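Local coordinates for 6b protein (Agrobacterium tumefaciens, PDB 3AQ3) that disturbs plant cell proliferation as a plasmid-encoded Agrobacterium protein of the RolB/RolC family, and probably acts as a toxin linked to ADP-ribosylation and the miRNA machinery, at residues Asn81-Ser86 with Leu196-Ile201; Gln63-Val68 with Ala136-Gln141; Ser88-Thr93 with Leu162-Glu167; Ser39-Phe44 with Asn52-Glu57. All coordinates share one frame; numbering follows the deposited sequence.

From the N terminus, helix 20-36 runs into an irregular loop that contact 4 closes on itself over only seven intervening residues. The chain then opens contact 2 at 63-68, contact 1 at 81-86 and contact 3 at 88-93. Contact 2 closes first, at 136-141, contact 3 next, at 162-167, and contact 1 last, at 196-201. Contact 3 is therefore nested inside contact 1, while contact 2 crosses both. Contact 2 joins two strands of the mixed sheet, contact 1 forms a separate two-stranded sheet, and contact 3 lies beside the three-stranded sheet. Tyr199 of contact 1 bonds to Leu138 of contact 2, and Glu57 of contact 4 to Ser140 of contact 2.

Contact 1 (Asn81-Ser86 with Leu196-Ile201); sequences NRLLPS and LIHYPI
Leu84 and Ile197 form the hydrogen-bonded pair of a small two-stranded antiparallel sheet, built from strands 83-85 and 196-198. Leu84 N donates to Ile197 O at 2.8 Å, and Ile197 N returns the bond to Leu84 O at 3.0 Å. Beyond the strand, Tyr199 N adds a third bond to Arg82 O, approaching from above the carbonyl plane.

The tight side carries Leu84, Ile197 and Tyr199. The Leu84 CG atom lies anti to the backbone N (chi1 -167°) and directs the branch along the Tyr199 side chain. Leu84 CD2 sits over the middle of the Tyr199 ring, 4.0 Å from its centroid, a CH-pi contact only 9° off the ring normal. Pro200 CD lies against the opposite face, offset toward the ring's rim. Tyr199 OH reaches on to bond Leu138 O. Ile137 of strand 133-137 packs against Leu84, Tyr199 and Ile201, which places this side in the protein interior.

The other side is looser. There Leu83 and His198 run side by side, with Leu83 CD2 3.7 Å from His198 ND1, and the imidazole is exposed. Helix 72-79 touches Leu83, Pro85 and Leu196 on this side. Arg82 is exposed too. Its chain bends at chi3, laying the guanidinium face over Pro200 N, with Arg82 NH2 3.8 Å from Pro200 CG.

Contact 2 (Gln63-Val68 with Ala136-Gln141); sequences QRLTYV and AILMSQ
Arg64 O, Thr66 OG1 and Met139 N grip one water between the segments. The water donates to Arg64 O at 2.7 Å and accepts from Met139 N at 3.0 Å. Thr66 OG1 is a longer partner, and a further bond to Ile137 O is weak. The direct strand pairing lies beside this water. Thr66 and Ile137 are a hydrogen-bonded antiparallel pair of strands 66-70 and 133-137, which belong to the mixed sheet. Thr66 N bonds Ile137 O at 3.0 Å, and Ile137 N bonds Thr66 O at 2.9 Å.

The Thr66 hydroxyl stands between the backbone N and the carbonyl carbon (chi1 47°). This brings OG1 to the water and also to 3.3 Å from Met139 CG. Met139 is selenomethionine in the crystal. Its chain bends at chi3 and crosses Thr66 at about a right angle, with Met139 CE 3.7 Å from Thr66 CG2.

The other face carries Tyr67 and Ala136. The methyl of Ala136 lies obliquely to the Tyr67 ring, with Ala136 CB 3.9 Å from Tyr67 CE2, and also touches Leu65 CD1. Leu65 CD2 meets Leu138 CD2 at 3.9 Å. Helix 20-36 covers this side, with Leu27, Arg31 and Phe34 packed on it.

Arg64 and Met139 would be the next hydrogen-bonded pair if the register ran on. Instead the water bridges Arg64 O and Met139 N, consistent with the chains parting here while both atoms keep a polar partner.

Contact 3 (Ser88-Thr93 with Leu162-Glu167); sequences SPAFGT and LGNYVE
Gly163, with a positive phi of 76°, meets a turn made by Ala90 and Phe91, both also at positive phi (53° and 71°). Both residues lie in the left-handed helical region and fold the chain back, so that the backbones of Ser88 and Gly92 bond to each other. Gly92 N donates to Ser88 O at 3.3 Å, and the return bond from Ser88 N to Gly92 O is weak.

The turn presents its backbone to Gly163. With no side chain on either glycine, Gly92 CA comes within 3.7 Å of Gly163 CA. Gly163 N makes a weak, bent hydrogen bond to Ala90 O at 3.3 Å. Gly163 CA adds a C-H...O contact to Pro89 O.

Side chains close in around this backbone contact. Ser88 OG lies at the edge of the Tyr165 ring, in its plane, 3.7 Å from Tyr165 CE1. The same hydroxyl donates weakly to Gly92 O. Tyr165 OH has its hydrogen bond elsewhere, to Ser115 O. Asn164 brings its amide against the Ala90 methyl, with Asn164 OD1 3.8 Å from Ala90 CB. Leu162 CB rests 3.9 Å from Phe91 O, and its side chain continues to Phe191 and Leu193.

Thr93 and Arg161 share a backbone hydrogen bond just beside this contact. The arrangement is a chain reversal leading into strand 93-96, with two residues in the left-handed helical region, packed glycine to glycine against the exit of its antiparallel neighbour, strand 154-161.

Contact 4 (Ser39-Phe44 with Asn52-Glu57); sequences SQFVYF and NAYDDE
An Asx turn at Asp55 to Glu57 presents its backbone oxygens to Tyr43 and Phe44. Asp55 OD1 accepts from Glu57 N at 2.8 Å, with the donor above the carboxylate plane. Asp55 OD2 has a separate partner, the side-chain amide of Asn45. The Tyr43 ring comes up to this turn obliquely. Tyr43 CD2 is 3.1 Å from Asp55 O, and Tyr43 CE2 is 3.6 Å from Asp56 O. A water accepts from Phe44 N at 2.9 Å. Glu57 O and Asp55 OD1 are among the acceptors that compete for its protons.

Both segments are irregular and belong to the long connection from helix 20-36 to strand 66-70. Further out, Phe41 and Tyr54 form a T-shaped stack. The edge of Phe41 points at the face of Tyr54, with the ring planes at 69° and the centroids 4.7 Å apart. The contact falls near the rim of the Tyr54 ring. Tyr54 CB packs on Tyr43 CB at 3.9 Å.

On the inner side, a chi1 of 57° folds the Phe44 ring back over its own backbone and toward Glu57. Phe44 CZ touches Glu57 CG at 3.6 Å, and the Phe44 ring also makes an edge-to-face contact with Tyr199. The extended Glu57 chain sets its carboxylate at the edge of the Phe44 ring, the two planes 60° apart; OE1 forms a salt bridge with Arg161 and OE2 bonds Ser140 OG.

Contact 1 (Asn81-Ser86 with Leu196-Ile201)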
# COMPACT_ATOMS: atom_id res chain seq x y z
N ASN A 81 -5.69 -4.46 11.09
CA ASN A 81 -5.06 -3.90 12.28
C ASN A 81 -4.24 -2.62 12.08
O ASN A 81 -3.37 -2.30 12.88
CB ASN A 81 -4.25 -5.00 12.97
CG ASN A 81 -5.13 -6.09 13.53
OD1 ASN A 81 -5.83 -5.87 14.51
ND2 ASN A 81 -5.12 -7.27 12.91
N ARG A 82 -4.55 -1.88 11.01
CA ARG A 82 -3.89 -0.61 10.69
C ARG A 82 -2.36 -0.72 10.65
O ARG A 82 -1.65 0.11 11.23
CB ARG A 82 -4.30 0.49 11.68
CG ARG A 82 -5.78 0.80 11.74
CD ARG A 82 -6.05 1.95 12.75
NE ARG A 82 -5.81 3.28 12.17
CZ ARG A 82 -4.75 4.06 12.42
NH1 ARG A 82 -3.77 3.69 13.25
NH2 ARG A 82 -4.68 5.25 11.81
N LEU A 83 -1.87 -1.75 9.98
CA LEU A 83 -0.43 -1.94 9.86
C LEU A 83 -0.01 -2.00 8.39
O LEU A 83 -0.66 -2.66 7.59
CB LEU A 83 0.03 -3.20 10.60
CG LEU A 83 -0.07 -3.19 12.12
CD1 LEU A 83 0.05 -4.61 12.64
CD2 LEU A 83 0.96 -2.26 12.81
N LEU A 84 1.05 -1.29 8.05
CA LEU A 84 1.61 -1.41 6.71
C LEU A 84 2.95 -2.14 6.82
O LEU A 84 3.83 -1.72 7.58
CB LEU A 84 1.78 -0.04 6.07
CG LEU A 84 2.06 0.02 4.57
CD1 LEU A 84 0.84 -0.43 3.75
CD2 LEU A 84 2.48 1.43 4.19
N PRO A 85 3.10 -3.27 6.09
CA PRO A 85 4.37 -3.99 6.17
C PRO A 85 5.40 -3.46 5.17
O PRO A 85 5.04 -2.89 4.14
CB PRO A 85 3.97 -5.43 5.80
CG PRO A 85 2.77 -5.26 4.85
CD PRO A 85 2.13 -3.91 5.17
N SER A 86 6.67 -3.65 5.48
CA SER A 86 7.70 -3.45 4.49
C SER A 86 7.72 -4.64 3.51
O SER A 86 7.31 -5.75 3.86
CB SER A 86 9.06 -3.31 5.16
OG SER A 86 9.39 -4.52 5.81
N LEU A 196 6.95 -3.29 10.35
CA LEU A 196 5.51 -3.07 10.45
C LEU A 196 5.28 -1.69 11.05
O LEU A 196 5.76 -1.39 12.15
CB LEU A 196 4.83 -4.15 11.30
CG LEU A 196 4.91 -5.61 10.87
CD1 LEU A 196 4.51 -6.53 12.02
CD2 LEU A 196 4.08 -5.90 9.61
N ILE A 197 4.55 -0.84 10.33
CA ILE A 197 4.27 0.50 10.83
C ILE A 197 2.76 0.72 10.97
O ILE A 197 1.98 0.15 10.21
CB ILE A 197 4.90 1.62 9.95
CG1 ILE A 197 4.26 1.64 8.55
CG2 ILE A 197 6.43 1.43 9.89
CD1 ILE A 197 4.41 2.93 7.82
N HIS A 198 2.38 1.54 11.95
CA HIS A 198 0.99 1.90 12.15
C HIS A 198 0.61 2.86 11.02
O HIS A 198 1.25 3.88 10.82
CB HIS A 198 0.79 2.54 13.54
CG HIS A 198 1.36 1.73 14.68
ND1 HIS A 198 0.75 0.61 15.19
CD2 HIS A 198 2.49 1.90 15.41
CE1 HIS A 198 1.48 0.11 16.18
NE2 HIS A 198 2.54 0.88 16.34
N TYR A 199 -0.44 2.51 10.28
CA TYR A 199 -0.78 3.18 9.04
C TYR A 199 -2.24 2.91 8.68
O TYR A 199 -2.68 1.76 8.76
CB TYR A 199 0.10 2.67 7.90
CG TYR A 199 0.17 3.58 6.71
CD1 TYR A 199 1.15 4.56 6.62
CD2 TYR A 199 -0.75 3.46 5.65
CE1 TYR A 199 1.23 5.41 5.52
CE2 TYR A 199 -0.68 4.31 4.54
CZ TYR A 199 0.31 5.28 4.49
OH TYR A 199 0.40 6.13 3.41
N PRO A 200 -2.99 3.96 8.27
CA PRO A 200 -4.40 3.77 7.89
C PRO A 200 -4.56 2.93 6.61
O PRO A 200 -4.03 3.29 5.56
CB PRO A 200 -4.92 5.20 7.65
CG PRO A 200 -3.86 6.12 8.19
CD PRO A 200 -2.56 5.36 8.15
N ILE A 201 -5.31 1.83 6.72
CA ILE A 201 -5.62 0.98 5.56
C ILE A 201 -7.03 1.30 5.02
O ILE A 201 -8.01 1.25 5.76
CB ILE A 201 -5.45 -0.55 5.87
CG1 ILE A 201 -4.05 -0.85 6.46
CG2 ILE A 201 -5.69 -1.40 4.62
CD1 ILE A 201 -2.85 -0.38 5.59

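Contact 2 (Gln63-Val68 with Ala136-Gln141)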
# COMPACT_ATOMS: atom_id res chain seq x y z
N GLN A 63 -5.65 12.07 -4.07
CA GLN A 63 -4.77 11.08 -4.64
C GLN A 63 -5.56 9.81 -4.92
O GLN A 63 -6.51 9.50 -4.19
CB GLN A 63 -3.68 10.77 -3.61
CG GLN A 63 -2.37 10.30 -4.17
CD GLN A 63 -1.30 10.26 -3.10
OE1 GLN A 63 -1.57 9.96 -1.93
NE2 GLN A 63 -0.06 10.57 -3.49
N ARG A 64 -5.18 9.08 -5.97
CA ARG A 64 -5.72 7.75 -6.26
C ARG A 64 -5.17 6.69 -5.30
O ARG A 64 -4.06 6.84 -4.78
CB ARG A 64 -5.39 7.32 -7.70
CG ARG A 64 -6.01 8.16 -8.79
CD ARG A 64 -6.27 7.31 -10.03
NE ARG A 64 -7.68 7.45 -10.35
CZ ARG A 64 -8.54 6.45 -10.54
NH1 ARG A 64 -8.14 5.19 -10.50
NH2 ARG A 64 -9.80 6.75 -10.82
N LEU A 65 -5.93 5.62 -5.10
CA LEU A 65 -5.44 4.47 -4.32
C LEU A 65 -4.23 3.83 -4.98
O LEU A 65 -4.17 3.71 -6.21
CB LEU A 65 -6.54 3.40 -4.16
CG LEU A 65 -7.80 3.69 -3.31
CD1 LEU A 65 -8.77 2.52 -3.37
CD2 LEU A 65 -7.44 4.04 -1.87
N THR A 66 -3.27 3.43 -4.16
CA THR A 66 -2.20 2.53 -4.59
C THR A 66 -2.24 1.24 -3.77
O THR A 66 -2.89 1.16 -2.72
CB THR A 66 -0.79 3.17 -4.50
OG1 THR A 66 -0.64 3.80 -3.24
CG2 THR A 66 -0.58 4.19 -5.60
N TYR A 67 -1.54 0.23 -4.27
CA TYR A 67 -1.69 -1.12 -3.78
C TYR A 67 -0.35 -1.65 -3.29
O TYR A 67 0.71 -1.36 -3.89
CB TYR A 67 -2.26 -1.99 -4.88
CG TYR A 67 -3.62 -1.53 -5.35
CD1 TYR A 67 -3.75 -0.64 -6.42
CD2 TYR A 67 -4.78 -1.96 -4.69
CE1 TYR A 67 -5.00 -0.20 -6.83
CE2 TYR A 67 -6.03 -1.52 -5.08
CZ TYR A 67 -6.14 -0.65 -6.16
OH TYR A 67 -7.40 -0.26 -6.56
N VAL A 68 -0.41 -2.34 -2.16
CA VAL A 68 0.72 -3.06 -1.58
C VAL A 68 0.29 -4.52 -1.57
O VAL A 68 -0.65 -4.90 -0.87
CB VAL A 68 1.06 -2.53 -0.15
CG1 VAL A 68 2.18 -3.37 0.53
CG2 VAL A 68 1.45 -1.07 -0.21
N ALA A 136 -4.98 -1.63 -0.03
CA ALA A 136 -5.18 -0.41 -0.78
C ALA A 136 -4.98 0.73 0.20
O ALA A 136 -5.57 0.73 1.27
CB ALA A 136 -6.59 -0.38 -1.38
N ILE A 137 -4.13 1.68 -0.16
CA ILE A 137 -3.80 2.81 0.70
C ILE A 137 -3.86 4.13 -0.05
O ILE A 137 -3.80 4.18 -1.29
CB ILE A 137 -2.37 2.68 1.32
CG1 ILE A 137 -1.30 2.51 0.21
CG2 ILE A 137 -2.30 1.54 2.40
CD1 ILE A 137 0.16 2.69 0.70
N LEU A 138 -4.01 5.21 0.72
CA LEU A 138 -3.61 6.52 0.27
C LEU A 138 -2.20 6.75 0.82
O LEU A 138 -1.97 6.59 2.03
CB LEU A 138 -4.57 7.61 0.76
CG LEU A 138 -5.95 7.69 0.10
CD1 LEU A 138 -6.66 8.98 0.52
CD2 LEU A 138 -5.85 7.62 -1.43
N MSE A 139 -1.27 7.10 -0.06
CA MSE A 139 0.12 7.36 0.34
C MSE A 139 0.33 8.65 1.12
O MSE A 139 -0.36 9.64 0.91
CB MSE A 139 1.03 7.33 -0.88
CG MSE A 139 1.14 5.94 -1.45
SE MSE A 139 2.12 5.90 -3.11
CE MSE A 139 1.07 7.18 -4.20
N SER A 140 1.30 8.60 2.02
CA SER A 140 1.78 9.76 2.75
C SER A 140 2.79 10.55 1.91
O SER A 140 3.20 10.09 0.84
CB SER A 140 2.44 9.32 4.05
OG SER A 140 3.68 8.69 3.78
N GLN A 141 3.20 11.72 2.42
CA GLN A 141 4.21 12.54 1.75
C GLN A 141 5.61 11.88 1.70
O GLN A 141 6.48 12.34 0.96
CB GLN A 141 4.29 13.95 2.39
CG GLN A 141 5.35 14.14 3.50
CD GLN A 141 4.89 13.71 4.88
OE1 GLN A 141 4.13 12.75 5.03
NE2 GLN A 141 5.35 14.42 5.91
O HOH W 1 -2.14 6.59 -2.93

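Contact 3 (Ser88-Thr93 with Leu162-Glu167)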
# COMPACT_ATOMS: atom_id res chain seq x y z
N SER A 88 10.63 -4.56 1.21
CA SER A 88 12.01 -4.43 0.73
C SER A 88 12.95 -4.05 1.87
O SER A 88 12.51 -3.56 2.92
CB SER A 88 12.11 -3.44 -0.45
OG SER A 88 11.45 -2.22 -0.15
N PRO A 89 14.26 -4.30 1.69
CA PRO A 89 15.18 -4.02 2.80
C PRO A 89 15.28 -2.52 3.15
O PRO A 89 14.79 -1.66 2.40
CB PRO A 89 16.53 -4.55 2.27
CG PRO A 89 16.40 -4.58 0.81
CD PRO A 89 14.96 -4.85 0.52
N ALA A 90 15.92 -2.24 4.27
CA ALA A 90 15.98 -0.89 4.86
C ALA A 90 14.59 -0.26 5.05
O ALA A 90 14.42 0.95 4.87
CB ALA A 90 16.93 0.04 4.07
N PHE A 91 13.62 -1.10 5.40
CA PHE A 91 12.28 -0.69 5.87
C PHE A 91 11.40 -0.08 4.78
O PHE A 91 10.49 0.70 5.06
CB PHE A 91 12.37 0.23 7.11
CG PHE A 91 13.26 -0.30 8.20
CD1 PHE A 91 14.42 0.38 8.56
CD2 PHE A 91 12.96 -1.50 8.85
CE1 PHE A 91 15.27 -0.11 9.56
CE2 PHE A 91 13.79 -2.01 9.85
CZ PHE A 91 14.95 -1.31 10.21
N GLY A 92 11.64 -0.49 3.54
CA GLY A 92 10.97 0.09 2.40
C GLY A 92 9.65 -0.58 2.11
O GLY A 92 9.53 -1.81 2.14
N THR A 93 8.65 0.25 1.82
CA THR A 93 7.37 -0.22 1.35
C THR A 93 7.12 0.29 -0.06
O THR A 93 7.01 1.50 -0.29
CB THR A 93 6.24 0.18 2.31
OG1 THR A 93 6.54 -0.35 3.61
CG2 THR A 93 4.90 -0.38 1.83
N LEU A 162 10.69 5.03 2.04
CA LEU A 162 12.02 4.63 2.52
C LEU A 162 12.63 3.56 1.61
O LEU A 162 12.35 3.54 0.40
CB LEU A 162 11.98 4.18 3.98
CG LEU A 162 11.32 5.14 4.98
CD1 LEU A 162 11.36 4.54 6.39
CD2 LEU A 162 11.97 6.53 4.93
N GLY A 163 13.44 2.68 2.18
CA GLY A 163 14.15 1.68 1.41
C GLY A 163 15.34 2.28 0.68
O GLY A 163 15.76 3.41 0.95
N ASN A 164 15.89 1.51 -0.25
CA ASN A 164 17.04 1.97 -1.01
C ASN A 164 16.59 2.39 -2.42
O ASN A 164 16.80 1.67 -3.40
CB ASN A 164 18.12 0.87 -1.04
CG ASN A 164 18.56 0.45 0.36
OD1 ASN A 164 18.98 1.28 1.18
ND2 ASN A 164 18.48 -0.86 0.63
N TYR A 165 15.94 3.54 -2.48
CA TYR A 165 15.34 4.04 -3.72
C TYR A 165 15.66 5.51 -3.93
O TYR A 165 15.89 6.25 -2.97
CB TYR A 165 13.82 3.83 -3.72
CG TYR A 165 13.41 2.37 -3.68
CD1 TYR A 165 13.14 1.74 -2.46
CD2 TYR A 165 13.32 1.61 -4.85
CE1 TYR A 165 12.77 0.40 -2.41
CE2 TYR A 165 12.96 0.26 -4.81
CZ TYR A 165 12.69 -0.34 -3.59
OH TYR A 165 12.33 -1.67 -3.53
N VAL A 166 15.68 5.92 -5.19
CA VAL A 166 15.76 7.33 -5.56
C VAL A 166 14.55 7.71 -6.43
O VAL A 166 13.97 6.85 -7.09
CB VAL A 166 17.10 7.68 -6.26
CG1 VAL A 166 18.27 7.52 -5.28
CG2 VAL A 166 17.32 6.84 -7.52
N GLU A 167 14.18 8.99 -6.40
CA GLU A 167 13.11 9.55 -7.24
C GLU A 167 13.40 9.30 -8.73
O GLU A 167 14.55 9.41 -9.17
CB GLU A 167 13.01 11.06 -6.95
CG GLU A 167 11.63 11.70 -7.10
CD GLU A 167 11.59 13.10 -6.48
OE1 GLU A 167 11.40 13.22 -5.24
OE2 GLU A 167 11.76 14.09 -7.24

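Contact 4 (Ser39-Phe44 with Asn52-Glu57)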
# COMPACT_ATOMS: atom_id res chain seq x y z
N SER A 39 -11.40 15.49 5.31
CA SER A 39 -11.76 16.91 5.17
C SER A 39 -11.13 17.77 6.28
O SER A 39 -10.78 18.94 6.05
CB SER A 39 -13.28 17.08 5.16
OG SER A 39 -13.84 16.87 6.45
N GLN A 40 -11.00 17.20 7.48
CA GLN A 40 -10.08 17.73 8.49
C GLN A 40 -9.14 16.62 8.97
O GLN A 40 -9.52 15.43 8.96
CB GLN A 40 -10.81 18.40 9.65
CG GLN A 40 -11.91 17.58 10.32
CD GLN A 40 -12.99 18.44 10.97
OE1 GLN A 40 -12.89 19.68 10.98
NE2 GLN A 40 -14.03 17.80 11.50
N PHE A 41 -7.93 17.01 9.35
CA PHE A 41 -6.89 16.12 9.92
C PHE A 41 -6.33 14.97 9.03
O PHE A 41 -7.03 14.00 8.70
CB PHE A 41 -7.30 15.60 11.30
CG PHE A 41 -6.16 15.45 12.24
CD1 PHE A 41 -5.50 16.58 12.72
CD2 PHE A 41 -5.73 14.19 12.65
CE1 PHE A 41 -4.43 16.45 13.60
CE2 PHE A 41 -4.66 14.06 13.53
CZ PHE A 41 -4.01 15.19 14.00
N VAL A 42 -5.04 15.09 8.68
CA VAL A 42 -4.36 14.12 7.80
C VAL A 42 -3.17 13.41 8.47
O VAL A 42 -2.50 12.58 7.85
CB VAL A 42 -3.95 14.77 6.45
CG1 VAL A 42 -5.11 14.71 5.47
CG2 VAL A 42 -3.50 16.22 6.64
N TYR A 43 -2.91 13.76 9.73
CA TYR A 43 -1.93 13.05 10.55
C TYR A 43 -2.57 11.82 11.18
O TYR A 43 -3.79 11.77 11.36
CB TYR A 43 -1.35 13.99 11.62
CG TYR A 43 -0.40 14.99 11.01
CD1 TYR A 43 -0.86 16.21 10.50
CD2 TYR A 43 0.96 14.70 10.90
CE1 TYR A 43 0.01 17.12 9.91
CE2 TYR A 43 1.84 15.60 10.32
CZ TYR A 43 1.36 16.81 9.83
OH TYR A 43 2.24 17.70 9.25
N PHE A 44 -1.76 10.82 11.49
CA PHE A 44 -2.30 9.52 11.91
C PHE A 44 -1.45 8.81 12.97
O PHE A 44 -1.96 7.95 13.68
CB PHE A 44 -2.54 8.60 10.70
CG PHE A 44 -1.31 8.37 9.86
CD1 PHE A 44 -0.40 7.36 10.18
CD2 PHE A 44 -1.05 9.16 8.74
CE1 PHE A 44 0.73 7.15 9.42
CE2 PHE A 44 0.08 8.95 7.97
CZ PHE A 44 0.97 7.94 8.31
N ASN A 52 2.32 15.52 23.47
CA ASN A 52 1.48 16.58 22.92
C ASN A 52 1.16 16.42 21.44
O ASN A 52 0.25 17.07 20.94
CB ASN A 52 2.15 17.95 23.11
CG ASN A 52 2.91 18.07 24.41
OD1 ASN A 52 2.93 17.13 25.20
ND2 ASN A 52 3.53 19.22 24.63
N ALA A 53 1.89 15.55 20.74
CA ALA A 53 1.98 15.65 19.28
C ALA A 53 1.78 14.36 18.47
O ALA A 53 1.92 13.25 18.99
CB ALA A 53 3.30 16.30 18.88
N TYR A 54 1.44 14.54 17.20
CA TYR A 54 1.56 13.51 16.17
C TYR A 54 2.92 13.69 15.53
O TYR A 54 3.49 14.79 15.57
CB TYR A 54 0.48 13.68 15.10
CG TYR A 54 -0.90 13.22 15.51
CD1 TYR A 54 -1.70 14.02 16.34
CD2 TYR A 54 -1.40 12.01 15.08
CE1 TYR A 54 -2.96 13.60 16.74
CE2 TYR A 54 -2.67 11.58 15.46
CZ TYR A 54 -3.44 12.39 16.28
OH TYR A 54 -4.70 11.96 16.66
N ASP A 55 3.44 12.62 14.92
CA ASP A 55 4.70 12.71 14.19
C ASP A 55 4.52 13.49 12.89
O ASP A 55 3.46 14.07 12.65
CB ASP A 55 5.36 11.32 13.98
CG ASP A 55 4.69 10.47 12.89
OD1 ASP A 55 4.04 11.00 11.96
OD2 ASP A 55 4.85 9.24 12.95
N ASP A 56 5.56 13.52 12.05
CA ASP A 56 5.56 14.37 10.87
C ASP A 56 4.93 13.77 9.63
O ASP A 56 4.84 14.45 8.61
CB ASP A 56 6.98 14.83 10.56
CG ASP A 56 7.46 15.89 11.51
OD1 ASP A 56 6.78 16.94 11.61
OD2 ASP A 56 8.51 15.69 12.15
N GLU A 57 4.49 12.51 9.70
CA GLU A 57 3.90 11.83 8.54
C GLU A 57 2.40 12.11 8.36
O GLU A 57 1.60 11.91 9.27
CB GLU A 57 4.19 10.33 8.57
CG GLU A 57 3.93 9.62 7.24
CD GLU A 57 4.40 8.17 7.23
OE1 GLU A 57 4.90 7.68 8.28
OE2 GLU A 57 4.29 7.51 6.16
O HOH W 2 1.11 11.17 11.78